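Local coordinates for alternansucrase (Leuconostoc mesenteroides, PDB 6HVG), which belongs to glycosyl hydrolase family 70 and combines a TIM-barrel-type domain with repeats of the choline-binding and cell-wall-binding kind, at residues A[192-197]-A[229-234]; A[560-565]-A[1226-1231]; A[616-621]-A[636-641]. All blocks are in the same frame, centred on the assembly; numbering follows the deposited sequence.

Contact 1 of 3, residues A[192-197]-A[229-234]; sequences HIYFDS and ADSSGQ
Tyr194 and Ser231 make the whole of this small surface contact, hydroxyl to hydroxyl. Ser231 OG donates a weak hydrogen bond to Tyr194 OH over 3.0 Å. The serine oxygen approaches the ring obliquely: Ser231 OG is 3.3 Å from Tyr194 CZ and 3.6 Å from Tyr194 CE1. With CG anti to the backbone N (chi1 180°), Tyr194 stretches its phenol across to the facing loop. Ser231 has a stronger partner, since its OG is also hydrogen-bonded to ND2 of Asn205, whose side chain touches Tyr194 as well. Asn205 thus stands beside both hydroxyl-bearing residues. Tyr194 lies on strand 191-194, which pairs antiparallel with 185-188 as a two-stranded beta-hairpin within a choline-binding repeat; the ring of Phe185, on the partner strand, meets that of Tyr194 with the planes at about 50°. On the other side, residues 229-234 form the link between the strands 226-229 and 235-238, and Ser231 occupies the second position of a type I turn running from Asp230 to Gly233. Its closing bond runs from Gly233 N to Asp230 O (3.2 Å), and Gly233 takes the positive phi that glycine tolerates well. A second backbone bond, from Asp230 N to Gln234 O (2.8 Å), joins the start of the turn to the residue just after it. The carboxylate of Asp230 folds back over the same loop: Gln234 N donates to Asp230 OD1 over 3.1 Å at an N-H...O angle of 157°, reaching the oxygen from above the carboxylate plane. Ser232 N adds a weak bond to Asp230 OD1, and the side-chain NE2 of Gln234 a weak one to Asp230 OD2.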
ATOM      1  N   HIS A 192      -2.264  45.699   7.681  1.00 74.39           N
ATOM      2  CA  HIS A 192      -3.653  45.485   8.045  1.00 70.67           C
ATOM      3  C   HIS A 192      -3.940  44.011   7.776  1.00 67.38           C
ATOM      4  O   HIS A 192      -4.220  43.623   6.653  1.00 65.01           O
ATOM      5  CB  HIS A 192      -4.537  46.391   7.179  1.00 69.54           C
ATOM      6  CG  HIS A 192      -5.885  46.675   7.758  1.00 69.88           C
ATOM      7  ND1 HIS A 192      -6.055  47.301   8.977  1.00 71.00           N
ATOM      8  CD2 HIS A 192      -7.129  46.478   7.257  1.00 69.17           C
ATOM      9  CE1 HIS A 192      -7.345  47.445   9.219  1.00 71.37           C
ATOM     10  NE2 HIS A 192      -8.019  46.953   8.193  1.00 70.48           N
ATOM     11  N   ILE A 193      -3.845  43.187   8.810  1.00 67.93           N
ATOM     12  CA  ILE A 193      -3.930  41.731   8.627  1.00 68.12           C
ATOM     13  C   ILE A 193      -5.227  41.153   9.190  1.00 68.13           C
ATOM     14  O   ILE A 193      -5.526  41.323  10.367  1.00 66.34           O
ATOM     15  CB  ILE A 193      -2.740  41.007   9.290  1.00 67.70           C
ATOM     16  CG1 ILE A 193      -1.453  41.848   9.169  1.00 68.73           C
ATOM     17  CG2 ILE A 193      -2.574  39.626   8.678  1.00 65.34           C
ATOM     18  CD1 ILE A 193      -0.281  41.282   9.934  1.00 68.21           C
ATOM     19  N   TYR A 194      -5.989  40.480   8.332  1.00 70.97           N
ATOM     20  CA  TYR A 194      -7.169  39.716   8.756  1.00 73.84           C
ATOM     21  C   TYR A 194      -6.727  38.357   9.220  1.00 74.37           C
ATOM     22  O   TYR A 194      -5.772  37.794   8.685  1.00 76.68           O
ATOM     23  CB  TYR A 194      -8.176  39.538   7.603  1.00 74.31           C
ATOM     24  CG  TYR A 194      -9.432  38.748   7.948  1.00 73.24           C
ATOM     25  CD1 TYR A 194      -9.656  37.487   7.394  1.00 70.09           C
ATOM     26  CD2 TYR A 194     -10.396  39.265   8.836  1.00 75.75           C
ATOM     27  CE1 TYR A 194     -10.803  36.761   7.697  1.00 70.33           C
ATOM     28  CE2 TYR A 194     -11.544  38.541   9.149  1.00 75.17           C
ATOM     29  CZ  TYR A 194     -11.744  37.285   8.578  1.00 71.82           C
ATOM     30  OH  TYR A 194     -12.876  36.555   8.871  1.00 67.81           O
ATOM     31  N   PHE A 195      -7.442  37.834  10.209  1.00 74.99           N
ATOM     32  CA  PHE A 195      -7.205  36.496  10.715  1.00 75.22           C
ATOM     33  C   PHE A 195      -8.511  35.673  10.572  1.00 74.64           C
ATOM     34  O   PHE A 195      -9.613  36.208  10.754  1.00 78.63           O
ATOM     35  CB  PHE A 195      -6.707  36.601  12.151  1.00 75.21           C
ATOM     36  CG  PHE A 195      -5.421  37.398  12.308  1.00 76.08           C
ATOM     37  CD1 PHE A 195      -4.194  36.758  12.454  1.00 75.63           C
ATOM     38  CD2 PHE A 195      -5.440  38.786  12.354  1.00 78.21           C
ATOM     39  CE1 PHE A 195      -3.023  37.487  12.625  1.00 75.15           C
ATOM     40  CE2 PHE A 195      -4.268  39.519  12.517  1.00 76.25           C
ATOM     41  CZ  PHE A 195      -3.059  38.869  12.642  1.00 74.75           C
ATOM     42  N   ASP A 196      -8.384  34.399  10.206  1.00 70.84           N
ATOM     43  CA  ASP A 196      -9.546  33.529   9.922  1.00 71.87           C
ATOM     44  C   ASP A 196     -10.444  33.350  11.152  1.00 72.13           C
ATOM     45  O   ASP A 196      -9.983  33.486  12.285  1.00 69.59           O
ATOM     46  CB  ASP A 196      -9.068  32.152   9.432  1.00 71.17           C
ATOM     47  CG  ASP A 196     -10.186  31.309   8.824  1.00 72.21           C
ATOM     48  OD1 ASP A 196     -10.542  31.550   7.646  1.00 71.91           O
ATOM     49  OD2 ASP A 196     -10.690  30.394   9.519  1.00 73.34           O
ATOM     50  N   SER A 197     -11.722  33.058  10.915  1.00 73.98           N
ATOM     51  CA  SER A 197     -12.717  32.949  11.984  1.00 77.19           C
ATOM     52  C   SER A 197     -12.710  31.596  12.730  1.00 78.47           C
ATOM     53  O   SER A 197     -13.178  31.510  13.879  1.00 76.73           O
ATOM     54  CB  SER A 197     -14.117  33.234  11.416  1.00 76.78           C
ATOM     55  OG  SER A 197     -14.627  32.136  10.670  1.00 72.27           O
ATOM     56  N   ALA A 229     -11.095  37.431  -2.711  1.00 69.80           N
ATOM     57  CA  ALA A 229     -12.377  36.960  -2.221  1.00 71.29           C
ATOM     58  C   ALA A 229     -12.434  37.328  -0.765  1.00 70.46           C
ATOM     59  O   ALA A 229     -11.433  37.162  -0.060  1.00 69.03           O
ATOM     60  CB  ALA A 229     -12.506  35.454  -2.394  1.00 69.56           C
ATOM     61  N   ASP A 230     -13.585  37.838  -0.317  1.00 70.60           N
ATOM     62  CA  ASP A 230     -13.757  38.182   1.092  1.00 69.77           C
ATOM     63  C   ASP A 230     -14.284  36.991   1.912  1.00 70.29           C
ATOM     64  O   ASP A 230     -14.452  35.889   1.385  1.00 69.35           O
ATOM     65  CB  ASP A 230     -14.601  39.455   1.257  1.00 69.22           C
ATOM     66  CG  ASP A 230     -16.093  39.235   1.030  1.00 69.70           C
ATOM     67  OD1 ASP A 230     -16.542  38.073   0.921  1.00 69.04           O
ATOM     68  OD2 ASP A 230     -16.828  40.250   0.958  1.00 67.81           O
ATOM     69  N   SER A 231     -14.503  37.216   3.202  1.00 73.85           N
ATOM     70  CA  SER A 231     -14.984  36.183   4.124  1.00 75.50           C
ATOM     71  C   SER A 231     -16.264  35.492   3.646  1.00 75.16           C
ATOM     72  O   SER A 231     -16.383  34.283   3.748  1.00 75.17           O
ATOM     73  CB  SER A 231     -15.223  36.792   5.517  1.00 79.61           C
ATOM     74  OG  SER A 231     -14.002  37.101   6.172  1.00 86.52           O
ATOM     75  N   SER A 232     -17.205  36.261   3.106  1.00 77.79           N
ATOM     76  CA  SER A 232     -18.512  35.740   2.683  1.00 78.50           C
ATOM     77  C   SER A 232     -18.537  35.104   1.292  1.00 76.82           C
ATOM     78  O   SER A 232     -19.617  34.841   0.766  1.00 78.20           O
ATOM     79  CB  SER A 232     -19.549  36.866   2.719  1.00 81.50           C
ATOM     80  OG  SER A 232     -19.407  37.610   3.916  1.00 89.17           O
ATOM     81  N   GLY A 233     -17.373  34.875   0.687  1.00 76.38           N
ATOM     82  CA  GLY A 233     -17.297  34.270  -0.651  1.00 73.69           C
ATOM     83  C   GLY A 233     -17.634  35.200  -1.809  1.00 72.44           C
ATOM     84  O   GLY A 233     -17.968  34.737  -2.885  1.00 68.92           O
ATOM     85  N   GLN A 234     -17.550  36.507  -1.585  1.00 74.11           N
ATOM     86  CA  GLN A 234     -17.694  37.490  -2.656  1.00 76.12           C
ATOM     87  C   GLN A 234     -16.315  37.916  -3.192  1.00 75.27           C
ATOM     88  O   GLN A 234     -15.315  37.897  -2.463  1.00 75.71           O
ATOM     89  CB  GLN A 234     -18.447  38.721  -2.151  1.00 78.56           C
ATOM     90  CG  GLN A 234     -19.905  38.489  -1.758  1.00 78.98           C
ATOM     91  CD  GLN A 234     -20.492  39.668  -0.976  1.00 81.80           C
ATOM     92  OE1 GLN A 234     -21.534  40.221  -1.326  1.00 79.54           O
ATOM     93  NE2 GLN A 234     -19.811  40.057   0.092  1.00 83.06           N
TER

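Contact 2 of 3, residues A[560-565]-A[1226-1231]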
ATOM      1  N   ILE A 560      -8.425 -19.080   7.440  1.00 44.21           N
ATOM      2  CA  ILE A 560      -9.880 -19.112   7.362  1.00 46.62           C
ATOM      3  C   ILE A 560     -10.373 -19.583   5.993  1.00 46.23           C
ATOM      4  O   ILE A 560     -11.549 -19.842   5.831  1.00 48.10           O
ATOM      5  CB  ILE A 560     -10.542 -17.759   7.729  1.00 50.18           C
ATOM      6  CG1 ILE A 560     -10.194 -16.652   6.715  1.00 51.62           C
ATOM      7  CG2 ILE A 560     -10.152 -17.327   9.137  1.00 52.05           C
ATOM      8  CD1 ILE A 560     -11.010 -15.387   6.888  1.00 49.16           C
ATOM      9  N   ASN A 561      -9.492 -19.690   5.006  1.00 46.53           N
ATOM     10  CA  ASN A 561      -9.885 -20.177   3.684  1.00 48.73           C
ATOM     11  C   ASN A 561      -9.000 -21.285   3.209  1.00 49.09           C
ATOM     12  O   ASN A 561      -8.744 -21.403   2.010  1.00 52.61           O
ATOM     13  CB  ASN A 561      -9.843 -19.044   2.646  1.00 49.33           C
ATOM     14  CG  ASN A 561     -10.439 -19.458   1.315  1.00 47.51           C
ATOM     15  OD1 ASN A 561     -11.456 -20.123   1.274  1.00 51.26           O
ATOM     16  ND2 ASN A 561      -9.796 -19.074   0.227  1.00 47.78           N
ATOM     17  N   ILE A 562      -8.512 -22.092   4.138  1.00 51.46           N
ATOM     18  CA  ILE A 562      -7.526 -23.113   3.790  1.00 50.63           C
ATOM     19  C   ILE A 562      -8.105 -24.090   2.760  1.00 52.05           C
ATOM     20  O   ILE A 562      -7.355 -24.610   1.919  1.00 50.61           O
ATOM     21  CB  ILE A 562      -6.998 -23.846   5.039  1.00 49.26           C
ATOM     22  CG1 ILE A 562      -5.803 -24.727   4.674  1.00 49.98           C
ATOM     23  CG2 ILE A 562      -8.114 -24.648   5.688  1.00 49.96           C
ATOM     24  CD1 ILE A 562      -5.051 -25.275   5.867  1.00 50.98           C
ATOM     25  N   ASP A 563      -9.424 -24.302   2.779  1.00 52.86           N
ATOM     26  CA  ASP A 563     -10.073 -25.244   1.841  1.00 56.26           C
ATOM     27  C   ASP A 563     -10.763 -24.585   0.625  1.00 57.49           C
ATOM     28  O   ASP A 563     -11.513 -25.233  -0.091  1.00 56.54           O
ATOM     29  CB  ASP A 563     -11.060 -26.156   2.594  1.00 54.81           C
ATOM     30  CG  ASP A 563     -12.274 -25.405   3.150  1.00 53.91           C
ATOM     31  OD1 ASP A 563     -12.377 -24.173   2.988  1.00 51.67           O
ATOM     32  OD2 ASP A 563     -13.144 -26.067   3.749  1.00 53.51           O
ATOM     33  N   GLY A 564     -10.490 -23.305   0.382  1.00 58.14           N
ATOM     34  CA  GLY A 564     -11.104 -22.570  -0.720  1.00 57.54           C
ATOM     35  C   GLY A 564     -12.576 -22.225  -0.543  1.00 57.73           C
ATOM     36  O   GLY A 564     -13.152 -21.588  -1.419  1.00 56.73           O
ATOM     37  N   SER A 565     -13.183 -22.599   0.589  1.00 57.85           N
ATOM     38  CA  SER A 565     -14.636 -22.442   0.771  1.00 56.17           C
ATOM     39  C   SER A 565     -15.108 -20.992   0.803  1.00 54.64           C
ATOM     40  O   SER A 565     -16.296 -20.753   0.695  1.00 56.10           O
ATOM     41  CB  SER A 565     -15.117 -23.173   2.030  1.00 57.18           C
ATOM     42  OG  SER A 565     -14.494 -22.665   3.197  1.00 62.13           O
ATOM     43  N   ASN A1226      -1.228 -36.223   4.583  1.00 61.53           N
ATOM     44  CA  ASN A1226      -1.909 -35.271   3.687  1.00 59.38           C
ATOM     45  C   ASN A1226      -2.125 -33.897   4.293  1.00 56.27           C
ATOM     46  O   ASN A1226      -2.500 -33.771   5.448  1.00 57.52           O
ATOM     47  CB  ASN A1226      -3.282 -35.779   3.259  1.00 62.35           C
ATOM     48  CG  ASN A1226      -3.203 -36.910   2.268  1.00 64.77           C
ATOM     49  OD1 ASN A1226      -2.398 -36.886   1.338  1.00 69.42           O
ATOM     50  ND2 ASN A1226      -4.044 -37.908   2.457  1.00 67.51           N
ATOM     51  N   GLN A1227      -1.876 -32.881   3.477  1.00 54.98           N
ATOM     52  CA  GLN A1227      -2.134 -31.489   3.797  1.00 50.26           C
ATOM     53  C   GLN A1227      -3.557 -31.131   3.398  1.00 47.71           C
ATOM     54  O   GLN A1227      -4.087 -31.686   2.464  1.00 52.06           O
ATOM     55  CB  GLN A1227      -1.142 -30.596   3.040  1.00 49.42           C
ATOM     56  CG  GLN A1227       0.309 -30.812   3.433  1.00 48.27           C
ATOM     57  CD  GLN A1227       0.548 -30.431   4.856  1.00 49.74           C
ATOM     58  OE1 GLN A1227      -0.172 -29.577   5.407  1.00 57.43           O
ATOM     59  NE2 GLN A1227       1.552 -31.040   5.480  1.00 47.31           N
ATOM     60  N   VAL A1228      -4.159 -30.179   4.091  1.00 48.36           N
ATOM     61  CA  VAL A1228      -5.575 -29.906   3.948  1.00 49.99           C
ATOM     62  C   VAL A1228      -5.939 -29.232   2.646  1.00 50.97           C
ATOM     63  O   VAL A1228      -6.896 -29.644   1.990  1.00 50.62           O
ATOM     64  CB  VAL A1228      -6.100 -29.050   5.114  1.00 54.68           C
ATOM     65  CG1 VAL A1228      -7.581 -28.673   4.920  1.00 53.38           C
ATOM     66  CG2 VAL A1228      -5.902 -29.807   6.431  1.00 56.79           C
ATOM     67  N   SER A1229      -5.195 -28.195   2.263  1.00 53.21           N
ATOM     68  CA  SER A1229      -5.559 -27.387   1.090  1.00 50.88           C
ATOM     69  C   SER A1229      -5.484 -28.163  -0.212  1.00 50.98           C
ATOM     70  O   SER A1229      -6.203 -27.837  -1.145  1.00 52.50           O
ATOM     71  CB  SER A1229      -4.694 -26.119   0.993  1.00 50.70           C
ATOM     72  OG  SER A1229      -3.430 -26.367   0.404  1.00 48.31           O
ATOM     73  N   THR A1230      -4.622 -29.181  -0.272  1.00 52.75           N
ATOM     74  CA  THR A1230      -4.357 -29.927  -1.504  1.00 55.51           C
ATOM     75  C   THR A1230      -4.900 -31.358  -1.556  1.00 56.34           C
ATOM     76  O   THR A1230      -4.992 -31.944  -2.637  1.00 57.83           O
ATOM     77  CB  THR A1230      -2.840 -30.052  -1.745  1.00 57.29           C
ATOM     78  OG1 THR A1230      -2.248 -30.812  -0.689  1.00 53.88           O
ATOM     79  CG2 THR A1230      -2.178 -28.676  -1.840  1.00 60.20           C
ATOM     80  N   GLY A1231      -5.192 -31.942  -0.400  1.00 56.42           N
ATOM     81  CA  GLY A1231      -5.542 -33.353  -0.324  1.00 57.72           C
ATOM     82  C   GLY A1231      -4.354 -34.286  -0.536  1.00 62.16           C
ATOM     83  O   GLY A1231      -4.518 -35.512  -0.525  1.00 59.09           O
TER
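Ile562 lies against Val1228 and Ser1229, joining two irregular loops of the family 70 domain that are far apart in sequence. The closer-packed part surrounds the backbone of Ile562: its carbonyl O faces Ser1229 CA at 3.4 Å in a bent CA-H...O contact, while Ile562 CG1 rests 4.1 Å from Ser1229 CB. On this side the buried Ser1229 OG is hydrogen-bonded to the carboxylates of Asp629 and Asp627. Ile562 holds CG1 on the far side from its backbone N (chi1 -170°), and the extended chain brings CD1 to 4.0 Å from Val1228 CB; the two side chains cross at about a right angle, and CG2 of Ile562 meets CG1 of Val1228. Toward solvent the contact thins out. Val1228 is exposed, and the carboxylate of Asp563 leads away from the 1226-1231 loop; its OD1 accepts from Ser565 N (3.0 Å), an Asx turn, and also takes Ser565 OG (2.6 Å) on its syn lone pair. No hydrogen bond joins the loops directly; Arg557 NH1 instead donates to the carbonyls of both Ile562 and Ser1229, which suggests that the shared arginine bridges the loops alongside the apolar contact.

Contact 3 of 3, residues A[616-621]-A[636-641]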
ATOM      1  N   ASP A 616      16.324 -21.870  17.485  1.00 47.35           N
ATOM      2  CA  ASP A 616      15.471 -22.719  18.343  1.00 49.31           C
ATOM      3  C   ASP A 616      14.006 -22.685  17.978  1.00 49.48           C
ATOM      4  O   ASP A 616      13.302 -23.660  18.186  1.00 49.38           O
ATOM      5  CB  ASP A 616      15.580 -22.302  19.813  1.00 51.12           C
ATOM      6  CG  ASP A 616      17.016 -22.246  20.294  1.00 50.76           C
ATOM      7  OD1 ASP A 616      17.602 -23.312  20.612  1.00 51.09           O
ATOM      8  OD2 ASP A 616      17.557 -21.131  20.293  1.00 50.66           O
ATOM      9  N   GLY A 617      13.537 -21.537  17.500  1.00 49.59           N
ATOM     10  CA  GLY A 617      12.148 -21.380  17.120  1.00 48.77           C
ATOM     11  C   GLY A 617      12.042 -20.538  15.879  1.00 48.52           C
ATOM     12  O   GLY A 617      13.046 -20.067  15.371  1.00 47.48           O
ATOM     13  N   ILE A 618      10.825 -20.308  15.408  1.00 48.25           N
ATOM     14  CA  ILE A 618      10.612 -19.484  14.213  1.00 49.12           C
ATOM     15  C   ILE A 618       9.515 -18.446  14.398  1.00 45.97           C
ATOM     16  O   ILE A 618       8.652 -18.592  15.232  1.00 43.46           O
ATOM     17  CB  ILE A 618      10.230 -20.357  12.999  1.00 48.98           C
ATOM     18  CG1 ILE A 618       8.965 -21.146  13.310  1.00 50.11           C
ATOM     19  CG2 ILE A 618      11.370 -21.306  12.624  1.00 51.76           C
ATOM     20  CD1 ILE A 618       8.360 -21.853  12.109  1.00 51.53           C
ATOM     21  N   ARG A 619       9.581 -17.410  13.577  1.00 44.80           N
ATOM     22  CA  ARG A 619       8.468 -16.525  13.324  1.00 43.16           C
ATOM     23  C   ARG A 619       8.011 -16.793  11.893  1.00 40.14           C
ATOM     24  O   ARG A 619       8.832 -16.845  10.981  1.00 37.29           O
ATOM     25  CB  ARG A 619       8.934 -15.091  13.447  1.00 45.02           C
ATOM     26  CG  ARG A 619       7.931 -14.044  12.974  1.00 46.55           C
ATOM     27  CD  ARG A 619       8.579 -12.657  12.952  1.00 48.81           C
ATOM     28  NE  ARG A 619       7.695 -11.597  12.448  1.00 50.80           N
ATOM     29  CZ  ARG A 619       7.444 -11.342  11.163  1.00 50.23           C
ATOM     30  NH1 ARG A 619       8.018 -12.055  10.213  1.00 51.08           N
ATOM     31  NH2 ARG A 619       6.603 -10.363  10.838  1.00 50.78           N
ATOM     32  N   VAL A 620       6.716 -16.982  11.704  1.00 39.13           N
ATOM     33  CA  VAL A 620       6.163 -17.203  10.377  1.00 39.82           C
ATOM     34  C   VAL A 620       5.698 -15.863   9.843  1.00 38.89           C
ATOM     35  O   VAL A 620       4.703 -15.305  10.320  1.00 35.73           O
ATOM     36  CB  VAL A 620       4.993 -18.222  10.406  1.00 41.25           C
ATOM     37  CG1 VAL A 620       4.531 -18.567   8.996  1.00 40.14           C
ATOM     38  CG2 VAL A 620       5.409 -19.496  11.136  1.00 40.39           C
ATOM     39  N   ASP A 621       6.438 -15.347   8.864  1.00 40.72           N
ATOM     40  CA  ASP A 621       6.134 -14.061   8.222  1.00 42.52           C
ATOM     41  C   ASP A 621       4.927 -14.213   7.294  1.00 41.44           C
ATOM     42  O   ASP A 621       4.827 -15.186   6.558  1.00 44.44           O
ATOM     43  CB  ASP A 621       7.358 -13.600   7.421  1.00 45.58           C
ATOM     44  CG  ASP A 621       7.128 -12.294   6.651  1.00 49.97           C
ATOM     45  OD1 ASP A 621       7.064 -11.195   7.283  1.00 51.58           O
ATOM     46  OD2 ASP A 621       7.043 -12.376   5.387  1.00 54.45           O
ATOM     47  N   ASP A 636       4.262 -29.881  12.605  1.00 53.38           N
ATOM     48  CA  ASP A 636       4.546 -31.315  12.600  1.00 52.52           C
ATOM     49  C   ASP A 636       6.040 -31.635  12.597  1.00 49.25           C
ATOM     50  O   ASP A 636       6.451 -32.638  13.173  1.00 51.01           O
ATOM     51  CB  ASP A 636       3.836 -31.976  11.410  1.00 51.41           C
ATOM     52  CG  ASP A 636       2.319 -31.940  11.552  1.00 50.25           C
ATOM     53  OD1 ASP A 636       1.832 -31.400  12.570  1.00 49.56           O
ATOM     54  OD2 ASP A 636       1.616 -32.450  10.651  1.00 48.93           O
ATOM     55  N   TYR A 637       6.828 -30.787  11.943  1.00 47.26           N
ATOM     56  CA  TYR A 637       8.287 -30.900  11.924  1.00 47.02           C
ATOM     57  C   TYR A 637       8.842 -30.754  13.333  1.00 48.66           C
ATOM     58  O   TYR A 637       9.604 -31.588  13.800  1.00 49.62           O
ATOM     59  CB  TYR A 637       8.895 -29.830  10.998  1.00 47.62           C
ATOM     60  CG  TYR A 637      10.398 -29.775  11.038  1.00 49.46           C
ATOM     61  CD1 TYR A 637      11.179 -30.690  10.317  1.00 50.74           C
ATOM     62  CD2 TYR A 637      11.053 -28.839  11.824  1.00 49.17           C
ATOM     63  CE1 TYR A 637      12.561 -30.653  10.381  1.00 49.07           C
ATOM     64  CE2 TYR A 637      12.436 -28.798  11.884  1.00 48.10           C
ATOM     65  CZ  TYR A 637      13.172 -29.712  11.164  1.00 47.81           C
ATOM     66  OH  TYR A 637      14.528 -29.676  11.221  1.00 52.75           O
ATOM     67  N   PHE A 638       8.418 -29.705  14.022  1.00 50.76           N
ATOM     68  CA  PHE A 638       8.808 -29.495  15.413  1.00 52.21           C
ATOM     69  C   PHE A 638       8.349 -30.628  16.347  1.00 51.74           C
ATOM     70  O   PHE A 638       9.060 -30.976  17.296  1.00 50.29           O
ATOM     71  CB  PHE A 638       8.273 -28.162  15.929  1.00 52.08           C
ATOM     72  CG  PHE A 638       9.120 -26.976  15.551  1.00 50.95           C
ATOM     73  CD1 PHE A 638       9.226 -26.572  14.237  1.00 47.76           C
ATOM     74  CD2 PHE A 638       9.756 -26.231  16.520  1.00 53.38           C
ATOM     75  CE1 PHE A 638       9.972 -25.473  13.886  1.00 47.68           C
ATOM     76  CE2 PHE A 638      10.531 -25.137  16.170  1.00 54.09           C
ATOM     77  CZ  PHE A 638      10.645 -24.768  14.849  1.00 51.58           C
ATOM     78  N   LYS A 639       7.180 -31.203  16.079  1.00 51.48           N
ATOM     79  CA  LYS A 639       6.693 -32.337  16.852  1.00 52.90           C
ATOM     80  C   LYS A 639       7.616 -33.535  16.660  1.00 55.52           C
ATOM     81  O   LYS A 639       8.043 -34.160  17.639  1.00 64.15           O
ATOM     82  CB  LYS A 639       5.265 -32.697  16.455  1.00 52.84           C
ATOM     83  CG  LYS A 639       4.204 -31.752  16.989  1.00 54.55           C
ATOM     84  CD  LYS A 639       2.846 -31.929  16.293  1.00 54.01           C
ATOM     85  CE  LYS A 639       1.788 -31.059  16.959  1.00 54.61           C
ATOM     86  NZ  LYS A 639       0.575 -30.808  16.147  1.00 52.16           N
ATOM     87  N   ALA A 640       7.933 -33.843  15.407  1.00 51.69           N
ATOM     88  CA  ALA A 640       8.744 -34.997  15.081  1.00 50.25           C
ATOM     89  C   ALA A 640      10.152 -34.905  15.638  1.00 50.98           C
ATOM     90  O   ALA A 640      10.648 -35.878  16.209  1.00 54.79           O
ATOM     91  CB  ALA A 640       8.794 -35.177  13.572  1.00 51.62           C
ATOM     92  N   LEU A 641      10.796 -33.750  15.484  1.00 49.94           N
ATOM     93  CA  LEU A 641      12.204 -33.590  15.875  1.00 49.21           C
ATOM     94  C   LEU A 641      12.459 -33.199  17.323  1.00 49.82           C
ATOM     95  O   LEU A 641      13.531 -33.494  17.846  1.00 51.15           O
ATOM     96  CB  LEU A 641      12.905 -32.568  14.990  1.00 49.05           C
ATOM     97  CG  LEU A 641      13.687 -33.162  13.825  1.00 49.69           C
ATOM     98  CD1 LEU A 641      12.752 -33.466  12.661  1.00 51.23           C
ATOM     99  CD2 LEU A 641      14.788 -32.182  13.436  1.00 50.82           C
TER
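Within 616-621 and 636-641 the backbones are nearest at Gly617 and Phe638, with 8.9 Å between their CA atoms. Phe638 fills that gap edge-on: its CG lies beside the backbone N (chi1 -82°), which sends the ring toward the strand. Three consecutive residues, Asp616 just before the strand and Gly617 and Ile618 on it, meet the ring edge near its plane. Phe638 CE2 lies 3.7 Å from Asp616 O and 4.2 Å from Gly617 CA, and Phe638 CZ is 4.2 Å from Ile618 CG2. Met601 of helix 587-601 touches both Ile618 and Phe638, extending the apolar layer. Farther along the chain, Arg619 NH1 donates to Asp621 OD1 over 3.2 Å in a salt bridge, and it also pairs with Asp1155 of the neighbouring strand. Strand 617-620 lies between the parallel strands 657-658 and 1151-1156. Together with helix 629-642 and strand 657-658 it forms a beta-alpha-beta crossover, with the short helix 648-652 also on the connection, as in a TIM-type barrel, where such crossovers are right-handed.

Contacts 2 and 3 belong to the family 70 domain, their centres 20 Å apart and their nearest atoms about 5 Å apart without touching. Helix 629-642 connects them: Asp629 near its start binds Ser1229 of contact 2, while its later turns carry Phe638 of contact 3. In sequence, contact 3 falls between the two halves of contact 2. The calcium ion, bound by Glu575, Asp581, Asn625 and Asp1159, lies about 12 Å from the Ser1229 side chain; Asn625 comes from the connection between the strand and helix of contact 3. Contact 1 is remote, across the centre of the chain, with its centre 64 Å from that of contact 2 and 67 Å from that of contact 3.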